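Local coordinates for amyloid-like protein 1 (Homo sapiens, PDB 4RDA) that binds heparan sulfate and heparin through its helical E2 domain and belongs to the family of the amyloid precursor protein, at residues Arg27-Leu32 / Gly82-Leu87; His141-Tyr146 / Thr166-Ile171. All blocks are in the same frame, centred on the assembly; numbering follows the deposited sequence.

Contact 1 of 2, residues Arg27-Leu32 / Gly82-Leu87. With UAP (4-deoxy-2-O-sulfo-alpha-L-threo-hex-4-enopyranuronic acid), chain C.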
loop_
_atom_site.group_PDB
_atom_site.type_symbol
_atom_site.label_atom_id
_atom_site.label_comp_id
_atom_site.label_asym_id
_atom_site.label_seq_id
_atom_site.Cartn_x
_atom_site.Cartn_y
_atom_site.Cartn_z
ATOM N N ARG A 27 0.293 -11.519 -5.194
ATOM C CA ARG A 27 -0.574 -12.343 -6.009
ATOM C C ARG A 27 -1.757 -12.863 -5.172
ATOM O O ARG A 27 -2.892 -12.892 -5.652
ATOM C CB ARG A 27 0.222 -13.492 -6.626
ATOM C CG ARG A 27 -0.575 -14.344 -7.619
ATOM C CD ARG A 27 -0.794 -13.625 -8.951
ATOM N N ALA A 28 -1.493 -13.255 -3.926
ATOM C CA ALA A 28 -2.559 -13.719 -3.038
ATOM C C ALA A 28 -3.496 -12.566 -2.652
ATOM O O ALA A 28 -4.712 -12.751 -2.588
ATOM C CB ALA A 28 -1.983 -14.365 -1.800
ATOM N N LYS A 29 -2.925 -11.389 -2.403
ATOM C CA LYS A 29 -3.690 -10.185 -2.107
ATOM C C LYS A 29 -4.611 -9.863 -3.275
ATOM O O LYS A 29 -5.777 -9.519 -3.097
ATOM C CB LYS A 29 -2.750 -9.011 -1.834
ATOM C CG LYS A 29 -3.339 -7.849 -1.040
ATOM C CD LYS A 29 -2.228 -6.914 -0.519
ATOM C CE LYS A 29 -1.970 -5.693 -1.442
ATOM N NZ LYS A 29 -3.018 -4.598 -1.301
ATOM N N MET A 30 -4.073 -9.996 -4.477
ATOM C CA MET A 30 -4.815 -9.683 -5.679
ATOM C C MET A 30 -5.948 -10.680 -5.895
ATOM O O MET A 30 -7.043 -10.304 -6.323
ATOM C CB MET A 30 -3.875 -9.660 -6.889
ATOM C CG MET A 30 -4.488 -9.086 -8.173
ATOM S SD MET A 30 -5.220 -7.426 -8.002
ATOM N N ASP A 31 -5.689 -11.946 -5.579
ATOM C CA ASP A 31 -6.684 -12.984 -5.758
ATOM C C ASP A 31 -7.867 -12.806 -4.810
ATOM O O ASP A 31 -9.021 -12.983 -5.211
ATOM C CB ASP A 31 -6.054 -14.361 -5.572
ATOM C CG ASP A 31 -5.218 -14.778 -6.769
ATOM O OD1 ASP A 31 -5.041 -13.948 -7.688
ATOM O OD2 ASP A 31 -4.728 -15.926 -6.787
ATOM N N LEU A 32 -7.584 -12.460 -3.559
ATOM C CA LEU A 32 -8.645 -12.202 -2.596
ATOM C C LEU A 32 -9.449 -10.977 -3.004
ATOM O O LEU A 32 -10.668 -10.966 -2.912
ATOM C CB LEU A 32 -8.060 -12.019 -1.201
ATOM C CG LEU A 32 -7.414 -13.304 -0.696
ATOM C CD1 LEU A 32 -6.719 -13.057 0.622
ATOM C CD2 LEU A 32 -8.473 -14.399 -0.566
ATOM N N GLY A 82 -10.898 -9.725 8.024
ATOM C CA GLY A 82 -10.288 -10.844 8.722
ATOM C C GLY A 82 -9.234 -11.535 7.870
ATOM O O GLY A 82 -8.180 -11.920 8.366
ATOM N N GLU A 83 -9.538 -11.702 6.588
ATOM C CA GLU A 83 -8.644 -12.275 5.602
ATOM C C GLU A 83 -7.368 -11.453 5.477
ATOM O O GLU A 83 -6.255 -11.985 5.480
ATOM C CB GLU A 83 -9.332 -12.310 4.250
ATOM C CG GLU A 83 -9.669 -13.652 3.701
ATOM C CD GLU A 83 -10.393 -13.512 2.370
ATOM O OE1 GLU A 83 -11.012 -14.507 1.918
ATOM O OE2 GLU A 83 -10.362 -12.394 1.788
ATOM N N ARG A 84 -7.573 -10.147 5.324
ATOM C CA ARG A 84 -6.509 -9.174 5.210
ATOM C C ARG A 84 -5.543 -9.265 6.392
ATOM O O ARG A 84 -4.339 -9.331 6.177
ATOM C CB ARG A 84 -7.114 -7.769 5.091
ATOM C CG ARG A 84 -6.123 -6.625 5.161
ATOM C CD ARG A 84 -4.990 -6.803 4.157
ATOM N NE ARG A 84 -5.459 -6.789 2.773
ATOM C CZ ARG A 84 -5.424 -5.715 1.988
ATOM N NH1 ARG A 84 -4.942 -4.564 2.454
ATOM N NH2 ARG A 84 -5.875 -5.793 0.737
ATOM N N GLN A 85 -6.060 -9.282 7.621
ATOM C CA GLN A 85 -5.214 -9.391 8.810
ATOM C C GLN A 85 -4.363 -10.627 8.766
ATOM O O GLN A 85 -3.203 -10.596 9.118
ATOM C CB GLN A 85 -6.027 -9.442 10.091
ATOM C CG GLN A 85 -6.695 -8.158 10.504
ATOM C CD GLN A 85 -7.261 -8.262 11.907
ATOM O OE1 GLN A 85 -6.544 -8.639 12.841
ATOM N NE2 GLN A 85 -8.554 -7.958 12.062
ATOM N N ARG A 86 -4.963 -11.724 8.351
ATOM C CA ARG A 86 -4.271 -12.997 8.278
ATOM C C ARG A 86 -3.173 -12.968 7.221
ATOM O O ARG A 86 -2.081 -13.487 7.439
ATOM C CB ARG A 86 -5.289 -14.096 7.997
ATOM C CG ARG A 86 -4.749 -15.483 7.747
ATOM C CD ARG A 86 -5.934 -16.480 7.770
ATOM N NE ARG A 86 -5.768 -17.615 6.863
ATOM C CZ ARG A 86 -4.894 -18.597 7.058
ATOM N NH1 ARG A 86 -4.103 -18.577 8.125
ATOM N NH2 ARG A 86 -4.807 -19.597 6.186
ATOM N N LEU A 87 -3.451 -12.340 6.089
ATOM C CA LEU A 87 -2.508 -12.272 4.988
ATOM C C LEU A 87 -1.338 -11.371 5.368
ATOM O O LEU A 87 -0.172 -11.666 5.100
ATOM C CB LEU A 87 -3.182 -11.745 3.728
ATOM C CG LEU A 87 -2.402 -11.857 2.421
ATOM C CD1 LEU A 87 -2.525 -13.269 1.867
ATOM C CD2 LEU A 87 -2.919 -10.845 1.414
HETATM S S UAP C . -3.130 -1.924 0.374
HETATM C C1 UAP C . -0.144 -1.701 2.313
HETATM C C2 UAP C . -1.028 -2.745 1.568
HETATM O O2 UAP C . -2.467 -2.378 1.603
HETATM C C3 UAP C . -0.885 -4.091 2.287
HETATM O O3 UAP C . 0.150 -4.871 1.699
HETATM C C4 UAP C . -0.763 -3.953 3.806
HETATM C C5 UAP C . -0.646 -2.761 4.432
HETATM O O5 UAP C . -0.594 -1.566 3.675
HETATM C C6 UAP C . -0.625 -2.552 5.925
HETATM O O1S UAP C . -4.189 -2.880 0.052
HETATM O O2S UAP C . -2.226 -1.880 -0.770
HETATM O O3S UAP C . -3.658 -0.584 0.644
HETATM O O6B UAP C . -0.277 -1.460 6.400
HETATM O O6A UAP C . -0.966 -3.476 6.697
#
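The 2-O-sulfate of the unsaturated uronic acid UAP is approached from two helices: both terminal nitrogens of Arg-84 converge on O1S, and Lys-29 reaches O2S. Arg-84 NH1 donates to O1S at 3.0 Å, with an N-H...acceptor angle of 147°, and NH2 adds a weak, longer bond to the same oxygen, which lies at the edge of the guanidinium, near its plane. Lys-29 NZ gives a weak bond of 2.9 Å to UAP O2S, so the two cations share one sulfate; the anion probably offsets their mutual charge. The arginine reaches it by folding at chi2 and chi3, which lays one guanidinium face, toward its rim, under Lys-29 CD. Ala-151 of the second subunit packs on Arg-84, and His-148 of both subunits also bonds UAP.

Beneath this polar layer Leu-87 makes the apolar part of the contact: its CD2 rests 3.7 Å from Lys-29 CB, and its other methyl, CD1, lies 3.9 Å from Ala-28 CB. Leu-32 makes a mixed contact instead, its CD2 packing 3.6 Å from Glu-83 OE1, a carboxylate oxygen whose charge is met by a salt bridge to Arg-36.

Helix 21-53 and helix 59-114 run antiparallel here, their local axes 11.2 Å apart at 175°, as neighbouring arms of an E2 coiled coil.

Contact 2 of 2, residues His141-Tyr146 / Thr166-Ile171; sequences HTLRHY and THLQVI. With SGN (2-deoxy-6-O-sulfo-2-(sulfoamino)-alpha-D-glucopyranose), chain B; IDS (2-O-sulfo-alpha-L-idopyranuronic acid), chain D.
Across two antiparallel helices of the E2 helical bundle, the hydroxyl of Thr-142 sits over a face of the His-167 imidazole without bonding to it: OG1 stands 3.3 Å above the ring plane, offset toward the rim, and 3.4 Å from His-167 CE1. Both polar groups turn instead to Glu-138, one helical turn before Thr-142. OG1 bonds to its backbone O, while His-167 NE2 bonds to its carboxylate OE2, so a single residue helps to set both the hydroxyl and the ring. With OG1 beside its own backbone N (chi1 -59°), the threonine can keep that intrahelical bond and present CG2 to Leu-168 CD2, 4.0 Å away. The other leucine methyl, CD1, meets Leu-143 CD2 at 3.8 Å, the two side chains crossing at about a right angle. Asn-41 and Met-44 of the second subunit pack on Leu-143 and Leu-168, bringing this seam to the dimer interface.

Helix 121-152 also carries glycan ligands, and helix 161-179 packs on its side away from them. Arg-144 lays its guanidinium face against O3 of the iduronate IDS, while its NE forms a salt bridge with Glu-33 of the second subunit. His-141 uses NE2 to bond IDS O1S at the ring edge, 2.9 Å away with an angle of 135°. One turn on, His-145 gives the straighter bond: its ND1 donates to SGN O3S of the N-sulfated glucosamine at 2.9 Å and 160°, with the sulfur S1 in the plane of the ring.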
loop_
_atom_site.group_PDB
_atom_site.type_symbol
_atom_site.label_atom_id
_atom_site.label_comp_id
_atom_site.label_asym_id
_atom_site.label_seq_id
_atom_site.Cartn_x
_atom_site.Cartn_y
_atom_site.Cartn_z
ATOM N N HIS A 141 13.872 -1.090 7.751
ATOM C CA HIS A 141 12.591 -1.752 7.902
ATOM C C HIS A 141 11.921 -1.359 9.216
ATOM O O HIS A 141 10.702 -1.251 9.295
ATOM C CB HIS A 141 12.763 -3.264 7.835
ATOM C CG HIS A 141 11.468 -4.006 7.765
ATOM N ND1 HIS A 141 10.785 -4.424 8.885
ATOM C CD2 HIS A 141 10.716 -4.382 6.704
ATOM C CE1 HIS A 141 9.672 -5.034 8.522
ATOM N NE2 HIS A 141 9.610 -5.024 7.202
ATOM N N THR A 142 12.713 -1.132 10.251
ATOM C CA THR A 142 12.157 -0.758 11.551
ATOM C C THR A 142 11.613 0.661 11.519
ATOM O O THR A 142 10.564 0.942 12.083
ATOM C CB THR A 142 13.197 -0.872 12.664
ATOM O OG1 THR A 142 13.673 -2.214 12.708
ATOM C CG2 THR A 142 12.588 -0.533 13.993
ATOM N N LEU A 143 12.335 1.551 10.856
ATOM C CA LEU A 143 11.902 2.933 10.698
ATOM C C LEU A 143 10.695 3.053 9.764
ATOM O O LEU A 143 9.749 3.775 10.060
ATOM C CB LEU A 143 13.049 3.785 10.164
ATOM C CG LEU A 143 14.186 4.117 11.119
ATOM C CD1 LEU A 143 15.259 4.874 10.358
ATOM C CD2 LEU A 143 13.686 4.948 12.287
ATOM N N ARG A 144 10.735 2.340 8.638
ATOM C CA ARG A 144 9.707 2.460 7.601
ATOM C C ARG A 144 8.361 1.902 8.040
ATOM O O ARG A 144 7.315 2.496 7.777
ATOM C CB ARG A 144 10.150 1.760 6.318
ATOM C CG ARG A 144 9.201 1.987 5.164
ATOM C CD ARG A 144 9.579 1.176 3.935
ATOM N NE ARG A 144 10.843 1.618 3.374
ATOM C CZ ARG A 144 11.975 0.912 3.408
ATOM N NH1 ARG A 144 12.003 -0.304 3.967
ATOM N NH2 ARG A 144 13.079 1.426 2.870
ATOM N N HIS A 145 8.387 0.763 8.714
ATOM C CA HIS A 145 7.166 0.188 9.232
ATOM C C HIS A 145 6.560 1.118 10.281
ATOM O O HIS A 145 5.337 1.271 10.357
ATOM C CB HIS A 145 7.422 -1.206 9.813
ATOM C CG HIS A 145 6.202 -1.846 10.402
ATOM N ND1 HIS A 145 5.086 -2.159 9.647
ATOM C CD2 HIS A 145 5.913 -2.209 11.674
ATOM C CE1 HIS A 145 4.170 -2.702 10.427
ATOM N NE2 HIS A 145 4.646 -2.747 11.662
ATOM N N TYR A 146 7.408 1.732 11.102
ATOM C CA TYR A 146 6.922 2.688 12.093
ATOM C C TYR A 146 6.305 3.888 11.379
ATOM O O TYR A 146 5.244 4.372 11.755
ATOM C CB TYR A 146 8.051 3.138 13.022
ATOM C CG TYR A 146 7.661 4.265 13.963
ATOM C CD1 TYR A 146 6.509 4.179 14.750
ATOM C CD2 TYR A 146 8.442 5.407 14.068
ATOM C CE1 TYR A 146 6.149 5.204 15.605
ATOM C CE2 TYR A 146 8.090 6.436 14.925
ATOM C CZ TYR A 146 6.944 6.330 15.688
ATOM O OH TYR A 146 6.593 7.352 16.535
ATOM N N THR A 166 13.635 1.052 21.320
ATOM C CA THR A 166 14.458 -0.014 21.872
ATOM C C THR A 166 15.152 -0.828 20.791
ATOM O O THR A 166 16.344 -1.152 20.895
ATOM C CB THR A 166 13.610 -0.959 22.737
ATOM O OG1 THR A 166 13.217 -0.268 23.926
ATOM C CG2 THR A 166 14.387 -2.201 23.121
ATOM N N HIS A 167 14.391 -1.161 19.757
ATOM C CA HIS A 167 14.881 -2.008 18.682
ATOM C C HIS A 167 16.061 -1.344 17.946
ATOM O O HIS A 167 17.030 -2.011 17.609
ATOM C CB HIS A 167 13.735 -2.334 17.718
ATOM C CG HIS A 167 14.077 -3.372 16.694
ATOM N ND1 HIS A 167 13.152 -3.874 15.800
ATOM C CD2 HIS A 167 15.243 -4.003 16.420
ATOM C CE1 HIS A 167 13.734 -4.770 15.023
ATOM N NE2 HIS A 167 15.006 -4.858 15.370
ATOM N N LEU A 168 15.982 -0.037 17.721
ATOM C CA LEU A 168 17.036 0.669 17.024
ATOM C C LEU A 168 18.337 0.660 17.861
ATOM O O LEU A 168 19.423 0.473 17.307
ATOM C CB LEU A 168 16.598 2.107 16.682
ATOM C CG LEU A 168 15.432 2.224 15.683
ATOM C CD1 LEU A 168 14.834 3.622 15.652
ATOM C CD2 LEU A 168 15.831 1.787 14.275
ATOM N N GLN A 169 18.225 0.830 19.183
ATOM C CA GLN A 169 19.401 0.760 20.060
ATOM C C GLN A 169 19.993 -0.636 20.026
ATOM O O GLN A 169 21.207 -0.799 19.956
ATOM C CB GLN A 169 19.055 1.156 21.501
ATOM C CG GLN A 169 18.849 2.652 21.689
ATOM C CD GLN A 169 18.367 3.027 23.088
ATOM O OE1 GLN A 169 19.120 3.585 23.890
ATOM N NE2 GLN A 169 17.099 2.743 23.378
ATOM N N VAL A 170 19.131 -1.646 20.057
ATOM C CA VAL A 170 19.574 -3.030 19.951
ATOM C C VAL A 170 20.429 -3.266 18.704
ATOM O O VAL A 170 21.509 -3.832 18.801
ATOM C CB VAL A 170 18.372 -3.993 19.934
ATOM C CG1 VAL A 170 18.793 -5.393 19.473
ATOM C CG2 VAL A 170 17.740 -4.049 21.315
ATOM N N ILE A 171 19.950 -2.812 17.545
ATOM C CA ILE A 171 20.652 -3.006 16.278
ATOM C C ILE A 171 22.014 -2.336 16.318
ATOM O O ILE A 171 23.022 -2.907 15.907
ATOM C CB ILE A 171 19.844 -2.443 15.072
ATOM C CG1 ILE A 171 18.502 -3.179 14.917
ATOM C CG2 ILE A 171 20.659 -2.559 13.777
ATOM C CD1 ILE A 171 17.608 -2.572 13.848
HETATM C C1 SGN B . 5.151 -0.668 2.673
HETATM C C2 SGN B . 4.531 -1.365 3.897
HETATM C C3 SGN B . 3.320 -2.217 3.466
HETATM C C4 SGN B . 2.283 -1.330 2.739
HETATM C C5 SGN B . 2.997 -0.677 1.543
HETATM C C6 SGN B . 2.104 0.176 0.624
HETATM N N2 SGN B . 5.527 -2.187 4.562
HETATM O O3 SGN B . 2.734 -2.879 4.581
HETATM O O4 SGN B . 1.233 -2.158 2.252
HETATM O O5 SGN B . 4.143 0.113 1.981
HETATM O O6 SGN B . 2.227 1.607 0.910
HETATM S S1 SGN B . 6.269 -1.591 5.896
HETATM O O1S SGN B . 7.204 -2.587 6.436
HETATM O O2S SGN B . 6.996 -0.370 5.533
HETATM O O3S SGN B . 5.279 -1.286 6.933
HETATM S S2 SGN B . 1.016 2.377 1.258
HETATM O O4S SGN B . 1.392 3.793 1.271
HETATM O O5S SGN B . -0.046 2.126 0.274
HETATM O O6S SGN B . 0.524 2.031 2.581
HETATM C C1 IDS D . 8.195 -3.797 0.349
HETATM C C2 IDS D . 8.467 -3.211 1.735
HETATM C C3 IDS D . 8.245 -1.702 1.839
HETATM C C4 IDS D . 6.970 -1.240 1.112
HETATM C C5 IDS D . 6.972 -1.848 -0.291
HETATM C C6 IDS D . 5.726 -1.446 -1.072
HETATM O O2 IDS D . 7.666 -3.921 2.723
HETATM O O3 IDS D . 9.365 -1.043 1.279
HETATM O O4 IDS D . 5.803 -1.652 1.825
HETATM O O5 IDS D . 6.981 -3.285 -0.203
HETATM O O6A IDS D . 4.851 -2.316 -1.275
HETATM O O6B IDS D . 5.639 -0.267 -1.488
HETATM S S IDS D . 8.303 -4.988 3.516
HETATM O O1S IDS D . 7.881 -4.888 4.926
HETATM O O2S IDS D . 9.783 -4.936 3.410
HETATM O O3S IDS D . 7.789 -6.249 2.959
#

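The two contacts illustrate how one sulfated glycan site can be built from separate helices. Contact 1 joins helix 21-53 to helix 59-114; contact 2 joins helix 121-152 to helix 161-179. They come in series along the chain, linked by the succession of helix 59-114 and helix 121-152, and both belong to the E2 domain. Their centres are 26 Å apart and their nearest atoms about 11 Å, so they do not touch directly. Each nevertheless supplies residues to the same glycan pocket, contact 1 from both its helices and contact 2 through helix 121-152 alone. The second subunit contributes too: its Lys-29 bonds the SGN held at contact 2, so the glycan is contacted by both subunits.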